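Local coordinates for protein cellobiose 2-epimerase (Caldibacillus thermoamylovorans, PDB 5ZHB) that catalyses the reversible epimerisation of cellobiose at C2 of its reducing-end glucose, giving glucosyl-mannose, at residues A70-Q73 / Q74-A78; L121-Y124 / Y125-T128; R365-G369 / P370-P374. All coordinates share one frame; numbering follows the deposited sequence.

Contact 1 (A70-Q73 / Q74-A78); sequences AYLQ and QANHA
L72 and N76 sit one turn apart on helix 69-86, joined first through the backbone: N76 N donates to L72 O at 2.8 Å, with an N-H...O angle of 165°. The same i to i+4 bond recurs from Q74 N to A70 O, from A75 N to Y71 O and, longer at 3.2 Å, from H77 N to Q73 O, so each of these four carbonyls has a donor on the next turn. The N76 amide also folds back beside L72 O. With CG beside its own backbone N (chi1 -62°), N76 brings ND2 to 3.1 Å from L72 O, but at a poor angle for a bond. N76 OD1 lies 3.8 Å from L72 CD1 and is hydrogen-bonded to the hydroxyl of Y124 on helix 111-128. The fold is an (alpha/alpha)6 barrel, and here alanine and leucine suit a helix packed against its neighbours: A75 fits against S60 and Y124, L72 against Y63 and T128. Q74 bends at chi2, its CG 3.3 Å from A70 O, and OE1 pairs with the hydroxyl of Y31. H77 NE2 makes weak hydrogen bonds to the carbonyls of G30 and D25. Y71 leaves the backbone away from the following turn, and its OH is hydrogen-bonded to E13 OE2.

Contact 2 (L121-Y124 / Y125-T128); sequences LTEY and YRVT
T128 closes over Y124 with both branches of its side chain. OG1 donates to Y124 O at 2.8 Å, while the methyl CG2 lies over one face of the Y124 ring, a CH-pi contact 3.8 Å from the centroid and displaced toward the rim. A chi1 of 59° sets OG1 between backbone N and carbonyl carbon, leaving CG2 to meet the ring. V127 N also donates to Y124 O, at 3.1 Å; the two donors approach from opposite faces of the carbonyl plane, and the bond from V127 N to E123 O is weak. A beta-branched threonine suits this place, offering a hydroxyl and a methyl at once.

Three residues apart, E123 and R126 form a salt bridge, R126 NH1 to E123 OE1 at 3.0 Å. The nitrogen comes on the syn side of a carboxylate turned 89° from the guanidinium plane; the arginine bends at chi3 (69°) to get there. E123 has further partners: R64 pairs with OE2 and N195 with OE1, which probably fix the carboxylate between helices. Farther out, the Y124 ring stacks with Y79, while T128 OG1 also accepts from N130 N. Helix 111-128 is flanked by helices 49-66 and 183-199 and backed by 69-86 and 131-145, as an inner helix of an (alpha/alpha)6 barrel is.

Contact 3 (R365-G369 / P370-P374); sequences REIAG and PWKCP
K372 NZ donates to I367 O at 2.7 Å, and the same ammonium makes a salt bridge with E351 and a hydrogen bond to W352 O, which probably compensates this buried charge. K372 closes a type I beta turn that begins at G369, in the loop leading to helix 375-387 of the (alpha/alpha)6 barrel. Two bonds close it as a single antiparallel hydrogen-bonded pair: G369 N to K372 O, nearly straight at 170° and in the carbonyl plane, and K372 N to G369 O, with the donor well above the plane of the G369 carbonyl. P370 suits the second position of the turn because its ring holds phi at -53°. Before the turn, I367 and A368 both face V35 in a classic beta bulge.

The lysine is extended through chi3 and bends at chi4 (-54°), carrying its methylenes along the I367 carbonyl; K372 CD lies 3.4 Å from I367 O. Its chain runs beside the I367 side chain, while its ammonium group makes a cation-pi contact with W306. E366 O, buried here, has no polar partner in the model. A water accepts from W371 N at 2.8 Å; its approach to E366 OE2, 2.4 Å from the water oxygen, is implausibly short and so doubtful.

Overall arrangement
Contacts 1 and 2 are neighbours, their centres about 12 Å apart on the same side of the chain's centre. They meet where helix 69-86 lies against helix 111-128: N76 OD1 is 2.6 Å from Y124 OH, a probable hydrogen bond, and L72 CD1 packs 4.0 Å from T128 CG2. Contact 3 touches neither; its centre is about 19 Å from that of contact 1 and about 24 Å from that of contact 2. Helix 49-66 nevertheless borders all three, packing A75 and Y124 on S60 and P374 on A58. At about 13 Å, contact 3 is the nearest to the chain's centre. In this family the sugar is bound in the barrel's central cleft, which contact 3 probably borders.

Contact 1 (A70-Q73 / Q74-A78)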
ATOM      1  N   ALA A  70      17.538  15.568   4.250  1.00 34.86           N
ATOM      2  CA  ALA A  70      17.773  14.740   3.074  1.00 36.24           C
ATOM      3  C   ALA A  70      16.469  14.076   2.607  1.00 35.01           C
ATOM      4  O   ALA A  70      16.243  13.950   1.406  1.00 37.68           O
ATOM      5  CB  ALA A  70      18.829  13.708   3.348  1.00 35.73           C
ATOM      6  N   TYR A  71      15.598  13.698   3.553  1.00 32.28           N
ATOM      7  CA  TYR A  71      14.370  12.985   3.228  1.00 33.89           C
ATOM      8  C   TYR A  71      13.402  13.909   2.487  1.00 31.71           C
ATOM      9  O   TYR A  71      12.742  13.479   1.542  1.00 28.48           O
ATOM     10  CB  TYR A  71      13.734  12.370   4.484  1.00 29.41           C
ATOM     11  CG  TYR A  71      14.598  11.369   5.237  1.00 28.20           C
ATOM     12  CD1 TYR A  71      15.632  10.666   4.619  1.00 30.28           C
ATOM     13  CD2 TYR A  71      14.363  11.123   6.584  1.00 28.71           C
ATOM     14  CE1 TYR A  71      16.411   9.756   5.317  1.00 28.47           C
ATOM     15  CE2 TYR A  71      15.146  10.237   7.300  1.00 27.71           C
ATOM     16  CZ  TYR A  71      16.168   9.557   6.669  1.00 28.82           C
ATOM     17  OH  TYR A  71      16.891   8.669   7.396  1.00 30.79           O
ATOM     18  N   LEU A  72      13.329  15.171   2.921  1.00 30.41           N
ATOM     19  CA  LEU A  72      12.566  16.201   2.233  1.00 32.89           C
ATOM     20  C   LEU A  72      13.077  16.420   0.810  1.00 32.54           C
ATOM     21  O   LEU A  72      12.270  16.648  -0.095  1.00 31.00           O
ATOM     22  CB  LEU A  72      12.564  17.533   2.988  1.00 35.75           C
ATOM     23  CG  LEU A  72      11.782  18.669   2.315  1.00 38.91           C
ATOM     24  CD1 LEU A  72      10.325  18.288   2.122  1.00 40.86           C
ATOM     25  CD2 LEU A  72      11.881  19.982   3.098  1.00 41.50           C
ATOM     26  N   GLN A  73      14.407  16.420   0.629  1.00 36.07           N
ATOM     27  CA  GLN A  73      15.002  16.597  -0.688  1.00 34.72           C
ATOM     28  C   GLN A  73      14.612  15.433  -1.600  1.00 32.85           C
ATOM     29  O   GLN A  73      14.341  15.623  -2.777  1.00 28.80           O
ATOM     30  CB  GLN A  73      16.516  16.774  -0.590  1.00 40.12           C
ATOM     31  CG  GLN A  73      16.935  18.105   0.037  1.00 47.51           C
ATOM     32  CD  GLN A  73      18.433  18.278   0.181  1.00 56.14           C
ATOM     33  OE1 GLN A  73      18.906  19.153   0.918  1.00 69.70           O
ATOM     34  NE2 GLN A  73      19.199  17.436  -0.500  1.00 56.37           N
ATOM     35  N   GLN A  74      14.583  14.208  -1.062  1.00 32.17           N
ATOM     36  CA  GLN A  74      14.133  13.070  -1.851  1.00 28.94           C
ATOM     37  C   GLN A  74      12.658  13.240  -2.205  1.00 27.47           C
ATOM     38  O   GLN A  74      12.263  13.016  -3.350  1.00 29.92           O
ATOM     39  CB  GLN A  74      14.393  11.768  -1.092  1.00 31.43           C
ATOM     40  CG  GLN A  74      15.864  11.537  -0.762  1.00 33.53           C
ATOM     41  CD  GLN A  74      16.689  11.389  -2.012  1.00 38.18           C
ATOM     42  OE1 GLN A  74      16.314  10.667  -2.941  1.00 38.84           O
ATOM     43  NE2 GLN A  74      17.805  12.101  -2.062  1.00 43.40           N
ATOM     44  N   ALA A  75      11.844  13.632  -1.215  1.00 28.54           N
ATOM     45  CA  ALA A  75      10.414  13.846  -1.437  1.00 30.36           C
ATOM     46  C   ALA A  75      10.164  14.879  -2.538  1.00 33.84           C
ATOM     47  O   ALA A  75       9.307  14.685  -3.406  1.00 25.77           O
ATOM     48  CB  ALA A  75       9.719  14.253  -0.174  1.00 27.22           C
ATOM     49  N   ASN A  76      10.884  16.010  -2.482  1.00 32.12           N
ATOM     50  CA  ASN A  76      10.760  17.015  -3.531  1.00 32.10           C
ATOM     51  C   ASN A  76      11.028  16.443  -4.916  1.00 28.69           C
ATOM     52  O   ASN A  76      10.309  16.782  -5.851  1.00 28.95           O
ATOM     53  CB  ASN A  76      11.716  18.184  -3.333  1.00 32.45           C
ATOM     54  CG  ASN A  76      11.423  18.915  -2.046  1.00 33.10           C
ATOM     55  OD1 ASN A  76      10.261  19.016  -1.612  1.00 35.16           O
ATOM     56  ND2 ASN A  76      12.476  19.402  -1.412  1.00 34.78           N
ATOM     57  N   HIS A  77      12.100  15.651  -5.053  1.00 28.69           N
ATOM     58  CA  HIS A  77      12.475  15.062  -6.328  1.00 29.50           C
ATOM     59  C   HIS A  77      11.355  14.155  -6.859  1.00 30.18           C
ATOM     60  O   HIS A  77      11.059  14.109  -8.060  1.00 27.06           O
ATOM     61  CB  HIS A  77      13.786  14.295  -6.141  1.00 31.41           C
ATOM     62  CG  HIS A  77      14.355  13.770  -7.397  1.00 30.50           C
ATOM     63  ND1 HIS A  77      14.974  14.615  -8.290  1.00 31.46           N
ATOM     64  CD2 HIS A  77      14.393  12.541  -7.949  1.00 31.17           C
ATOM     65  CE1 HIS A  77      15.400  13.914  -9.330  1.00 29.39           C
ATOM     66  NE2 HIS A  77      15.040  12.653  -9.157  1.00 33.70           N
ATOM     67  N   ALA A  78      10.722  13.418  -5.944  1.00 29.58           N
ATOM     68  CA  ALA A  78       9.618  12.541  -6.316  1.00 26.84           C
ATOM     69  C   ALA A  78       8.399  13.350  -6.746  1.00 24.33           C
ATOM     70  O   ALA A  78       7.746  13.012  -7.733  1.00 22.96           O
ATOM     71  CB  ALA A  78       9.311  11.589  -5.176  1.00 26.18           C
TER

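Contact 2 (L121-Y124 / Y125-T128)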
ATOM      1  N   LEU A 121       0.303  12.697  -2.338  1.00 22.49           N
ATOM      2  CA  LEU A 121       0.227  14.152  -2.448  1.00 24.60           C
ATOM      3  C   LEU A 121      -0.205  14.759  -1.116  1.00 26.71           C
ATOM      4  O   LEU A 121       0.325  15.791  -0.720  1.00 28.45           O
ATOM      5  CB  LEU A 121      -0.723  14.542  -3.582  1.00 29.48           C
ATOM      6  CG  LEU A 121      -0.194  14.339  -5.007  1.00 29.36           C
ATOM      7  CD1 LEU A 121      -1.336  14.366  -5.977  1.00 31.51           C
ATOM      8  CD2 LEU A 121       0.832  15.379  -5.376  1.00 32.18           C
ATOM      9  N   THR A 122      -1.144  14.101  -0.412  1.00 26.18           N
ATOM     10  CA  THR A 122      -1.572  14.571   0.895  1.00 25.35           C
ATOM     11  C   THR A 122      -0.429  14.437   1.894  1.00 26.17           C
ATOM     12  O   THR A 122      -0.199  15.364   2.658  1.00 26.84           O
ATOM     13  CB  THR A 122      -2.874  13.902   1.340  1.00 25.68           C
ATOM     14  OG1 THR A 122      -2.761  12.481   1.389  1.00 25.65           O
ATOM     15  CG2 THR A 122      -4.015  14.263   0.409  1.00 24.92           C
ATOM     16  N   GLU A 123       0.354  13.349   1.833  1.00 24.45           N
ATOM     17  CA  GLU A 123       1.471  13.192   2.746  1.00 24.91           C
ATOM     18  C   GLU A 123       2.521  14.286   2.503  1.00 24.88           C
ATOM     19  O   GLU A 123       3.083  14.856   3.443  1.00 25.37           O
ATOM     20  CB  GLU A 123       2.101  11.813   2.598  1.00 23.22           C
ATOM     21  CG  GLU A 123       3.064  11.437   3.722  1.00 24.94           C
ATOM     22  CD  GLU A 123       2.396  11.256   5.085  1.00 26.01           C
ATOM     23  OE1 GLU A 123       1.154  11.154   5.208  1.00 25.68           O
ATOM     24  OE2 GLU A 123       3.181  11.254   6.045  1.00 25.14           O
ATOM     25  N   TYR A 124       2.784  14.598   1.232  1.00 24.05           N
ATOM     26  CA  TYR A 124       3.740  15.637   0.901  1.00 25.66           C
ATOM     27  C   TYR A 124       3.205  16.971   1.417  1.00 26.64           C
ATOM     28  O   TYR A 124       3.956  17.786   1.949  1.00 29.43           O
ATOM     29  CB  TYR A 124       3.967  15.615  -0.611  1.00 28.05           C
ATOM     30  CG  TYR A 124       5.000  16.624  -1.093  1.00 28.76           C
ATOM     31  CD1 TYR A 124       6.339  16.439  -0.831  1.00 29.64           C
ATOM     32  CD2 TYR A 124       4.627  17.701  -1.894  1.00 31.03           C
ATOM     33  CE1 TYR A 124       7.287  17.326  -1.313  1.00 33.08           C
ATOM     34  CE2 TYR A 124       5.562  18.601  -2.365  1.00 29.23           C
ATOM     35  CZ  TYR A 124       6.894  18.416  -2.067  1.00 30.80           C
ATOM     36  OH  TYR A 124       7.861  19.278  -2.534  1.00 33.30           O
ATOM     37  N   TYR A 125       1.887  17.161   1.308  1.00 29.46           N
ATOM     38  CA  TYR A 125       1.289  18.390   1.794  1.00 32.55           C
ATOM     39  C   TYR A 125       1.497  18.496   3.307  1.00 36.74           C
ATOM     40  O   TYR A 125       1.790  19.566   3.823  1.00 36.39           O
ATOM     41  CB  TYR A 125      -0.176  18.451   1.385  1.00 32.84           C
ATOM     42  CG  TYR A 125      -0.850  19.732   1.853  1.00 36.80           C
ATOM     43  CD1 TYR A 125      -0.691  20.925   1.152  1.00 36.32           C
ATOM     44  CD2 TYR A 125      -1.591  19.751   3.026  1.00 37.47           C
ATOM     45  CE1 TYR A 125      -1.309  22.095   1.582  1.00 38.02           C
ATOM     46  CE2 TYR A 125      -2.189  20.914   3.477  1.00 41.34           C
ATOM     47  CZ  TYR A 125      -2.065  22.081   2.745  1.00 40.52           C
ATOM     48  OH  TYR A 125      -2.702  23.192   3.208  1.00 44.05           O
ATOM     49  N   ARG A 126       1.401  17.373   4.027  1.00 36.12           N
ATOM     50  CA  ARG A 126       1.571  17.407   5.474  1.00 35.32           C
ATOM     51  C   ARG A 126       2.907  18.052   5.843  1.00 35.33           C
ATOM     52  O   ARG A 126       2.983  18.741   6.854  1.00 34.58           O
ATOM     53  CB  ARG A 126       1.440  16.025   6.132  1.00 33.93           C
ATOM     54  CG  ARG A 126       0.032  15.476   5.964  1.00 34.40           C
ATOM     55  CD  ARG A 126      -0.151  14.058   6.447  1.00 34.80           C
ATOM     56  NE  ARG A 126      -0.048  13.978   7.905  1.00 36.33           N
ATOM     57  CZ  ARG A 126       0.058  12.861   8.598  1.00 34.92           C
ATOM     58  NH1 ARG A 126       0.137  11.688   7.991  1.00 32.10           N
ATOM     59  NH2 ARG A 126       0.132  12.920   9.915  1.00 35.28           N
ATOM     60  N   VAL A 127       3.960  17.813   5.065  1.00 32.64           N
ATOM     61  CA  VAL A 127       5.283  18.283   5.444  1.00 35.04           C
ATOM     62  C   VAL A 127       5.708  19.543   4.683  1.00 37.30           C
ATOM     63  O   VAL A 127       6.797  20.032   4.969  1.00 36.82           O
ATOM     64  CB  VAL A 127       6.363  17.189   5.314  1.00 36.36           C
ATOM     65  CG1 VAL A 127       6.020  15.983   6.185  1.00 36.96           C
ATOM     66  CG2 VAL A 127       6.621  16.746   3.874  1.00 35.13           C
ATOM     67  N   THR A 128       4.929  20.027   3.696  1.00 33.17           N
ATOM     68  CA  THR A 128       5.362  21.188   2.913  1.00 37.02           C
ATOM     69  C   THR A 128       4.362  22.338   2.970  1.00 40.92           C
ATOM     70  O   THR A 128       4.783  23.490   2.898  1.00 43.40           O
ATOM     71  CB  THR A 128       5.617  20.878   1.437  1.00 37.55           C
ATOM     72  OG1 THR A 128       4.376  20.370   0.960  1.00 33.71           O
ATOM     73  CG2 THR A 128       6.813  19.972   1.229  1.00 38.58           C
TER

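Contact 3 (R365-G369 / P370-P374)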
ATOM      1  N   ARG A 365      13.585 -12.523  -7.799  1.00 30.06           N
ATOM      2  CA  ARG A 365      12.710 -11.510  -8.344  1.00 29.19           C
ATOM      3  C   ARG A 365      13.364 -10.176  -8.052  1.00 22.56           C
ATOM      4  O   ARG A 365      14.212 -10.112  -7.162  1.00 23.81           O
ATOM      5  CB  ARG A 365      11.369 -11.501  -7.596  1.00 35.21           C
ATOM      6  CG  ARG A 365      10.444 -12.639  -7.982  1.00 43.55           C
ATOM      7  CD  ARG A 365       9.010 -12.230  -7.804  1.00 46.33           C
ATOM      8  NE  ARG A 365       8.713 -11.138  -8.736  1.00 52.80           N
ATOM      9  CZ  ARG A 365       7.488 -10.724  -8.989  1.00 58.98           C
ATOM     10  NH1 ARG A 365       6.465 -11.394  -8.483  1.00 54.46           N
ATOM     11  NH2 ARG A 365       7.292  -9.662  -9.758  1.00 62.50           N
ATOM     12  N   GLU A 366      12.953  -9.148  -8.777  1.00 22.52           N
ATOM     13  CA  GLU A 366      13.548  -7.817  -8.662  1.00 24.34           C
ATOM     14  C   GLU A 366      13.419  -7.263  -7.235  1.00 25.59           C
ATOM     15  O   GLU A 366      12.456  -7.534  -6.516  1.00 24.87           O
ATOM     16  CB  GLU A 366      12.952  -6.887  -9.706  1.00 25.67           C
ATOM     17  CG  GLU A 366      11.532  -6.398  -9.419  1.00 29.21           C
ATOM     18  CD  GLU A 366      10.440  -7.288  -9.976  1.00 39.97           C
ATOM     19  OE1 GLU A 366      10.650  -8.499 -10.190  1.00 38.70           O
ATOM     20  OE2 GLU A 366       9.364  -6.726 -10.270  1.00 46.93           O
ATOM     21  N   ILE A 367      14.380  -6.416  -6.857  1.00 23.09           N
ATOM     22  CA  ILE A 367      14.432  -5.776  -5.562  1.00 20.99           C
ATOM     23  C   ILE A 367      13.724  -4.436  -5.619  1.00 21.41           C
ATOM     24  O   ILE A 367      13.271  -3.924  -4.609  1.00 21.24           O
ATOM     25  CB  ILE A 367      15.901  -5.568  -5.113  1.00 23.32           C
ATOM     26  CG1 ILE A 367      16.668  -6.828  -5.172  1.00 25.05           C
ATOM     27  CG2 ILE A 367      15.973  -4.942  -3.724  1.00 23.94           C
ATOM     28  CD1 ILE A 367      15.955  -8.022  -4.562  1.00 24.32           C
ATOM     29  N   ALA A 368      13.709  -3.827  -6.792  1.00 21.05           N
ATOM     30  CA  ALA A 368      13.049  -2.561  -6.978  1.00 21.46           C
ATOM     31  C   ALA A 368      12.455  -2.539  -8.377  1.00 20.54           C
ATOM     32  O   ALA A 368      13.107  -2.947  -9.346  1.00 23.22           O
ATOM     33  CB  ALA A 368      14.007  -1.417  -6.768  1.00 22.34           C
ATOM     34  N   GLY A 369      11.229  -2.024  -8.460  1.00 19.76           N
ATOM     35  CA  GLY A 369      10.559  -1.863  -9.726  1.00 21.34           C
ATOM     36  C   GLY A 369       9.109  -1.434  -9.558  1.00 21.75           C
ATOM     37  O   GLY A 369       8.704  -1.043  -8.474  1.00 19.72           O
ATOM     38  N   PRO A 370       8.306  -1.519 -10.633  1.00 21.34           N
ATOM     39  CA  PRO A 370       6.953  -0.991 -10.617  1.00 25.23           C
ATOM     40  C   PRO A 370       6.121  -1.503  -9.449  1.00 21.50           C
ATOM     41  O   PRO A 370       5.226  -0.791  -9.018  1.00 19.75           O
ATOM     42  CB  PRO A 370       6.389  -1.425 -11.978  1.00 26.76           C
ATOM     43  CG  PRO A 370       7.623  -1.507 -12.853  1.00 27.66           C
ATOM     44  CD  PRO A 370       8.659  -2.127 -11.928  1.00 24.48           C
ATOM     45  N   TRP A 371       6.376  -2.735  -8.996  1.00 19.96           N
ATOM     46  CA  TRP A 371       5.559  -3.332  -7.953  1.00 25.70           C
ATOM     47  C   TRP A 371       6.343  -3.572  -6.671  1.00 26.18           C
ATOM     48  O   TRP A 371       5.810  -4.200  -5.761  1.00 28.14           O
ATOM     49  CB  TRP A 371       4.917  -4.627  -8.466  1.00 29.22           C
ATOM     50  CG  TRP A 371       3.918  -4.314  -9.543  1.00 33.92           C
ATOM     51  CD1 TRP A 371       4.030  -4.615 -10.868  1.00 40.24           C
ATOM     52  CD2 TRP A 371       2.741  -3.479  -9.398  1.00 36.48           C
ATOM     53  NE1 TRP A 371       2.971  -4.081 -11.551  1.00 43.25           N
ATOM     54  CE2 TRP A 371       2.169  -3.376 -10.682  1.00 41.29           C
ATOM     55  CE3 TRP A 371       2.110  -2.837  -8.320  1.00 38.33           C
ATOM     56  CZ2 TRP A 371       1.006  -2.642 -10.912  1.00 41.46           C
ATOM     57  CZ3 TRP A 371       0.968  -2.091  -8.553  1.00 41.40           C
ATOM     58  CH2 TRP A 371       0.429  -1.993  -9.838  1.00 39.08           C
ATOM     59  N   LYS A 372       7.559  -3.011  -6.551  1.00 22.90           N
ATOM     60  CA  LYS A 372       8.293  -3.144  -5.305  1.00 21.09           C
ATOM     61  C   LYS A 372       9.066  -1.863  -5.052  1.00 22.39           C
ATOM     62  O   LYS A 372       9.947  -1.498  -5.849  1.00 19.06           O
ATOM     63  CB  LYS A 372       9.216  -4.357  -5.268  1.00 23.64           C
ATOM     64  CG  LYS A 372       9.895  -4.523  -3.875  1.00 22.25           C
ATOM     65  CD  LYS A 372      10.623  -5.848  -3.704  1.00 25.64           C
ATOM     66  CE  LYS A 372      11.416  -5.960  -2.433  1.00 22.20           C
ATOM     67  NZ  LYS A 372      12.360  -4.873  -2.263  1.00 22.47           N
ATOM     68  N   CYS A 373       8.673  -1.191  -3.963  1.00 22.70           N
ATOM     69  CA  CYS A 373       9.197   0.125  -3.670  1.00 26.66           C
ATOM     70  C   CYS A 373       9.279   0.248  -2.151  1.00 22.48           C
ATOM     71  O   CYS A 373       9.307  -0.769  -1.461  1.00 19.58           O
ATOM     72  CB  CYS A 373       8.441   1.166  -4.478  1.00 32.14           C
ATOM     73  SG  CYS A 373       6.677   1.156  -4.070  1.00 35.09           S
ATOM     74  N   PRO A 374       9.569   1.444  -1.598  1.00 21.06           N
ATOM     75  CA  PRO A 374       9.814   1.550  -0.159  1.00 23.89           C
ATOM     76  C   PRO A 374       8.608   1.827   0.729  1.00 20.71           C
ATOM     77  O   PRO A 374       8.788   2.061   1.912  1.00 24.20           O
ATOM     78  CB  PRO A 374      10.769   2.759  -0.149  1.00 23.79           C
ATOM     79  CG  PRO A 374      10.208   3.675  -1.200  1.00 22.89           C
ATOM     80  CD  PRO A 374       9.755   2.723  -2.293  1.00 23.02           C
TER
HETATM   81  O   HOH W   1       7.886  -4.844 -10.010  1.00 30.89           O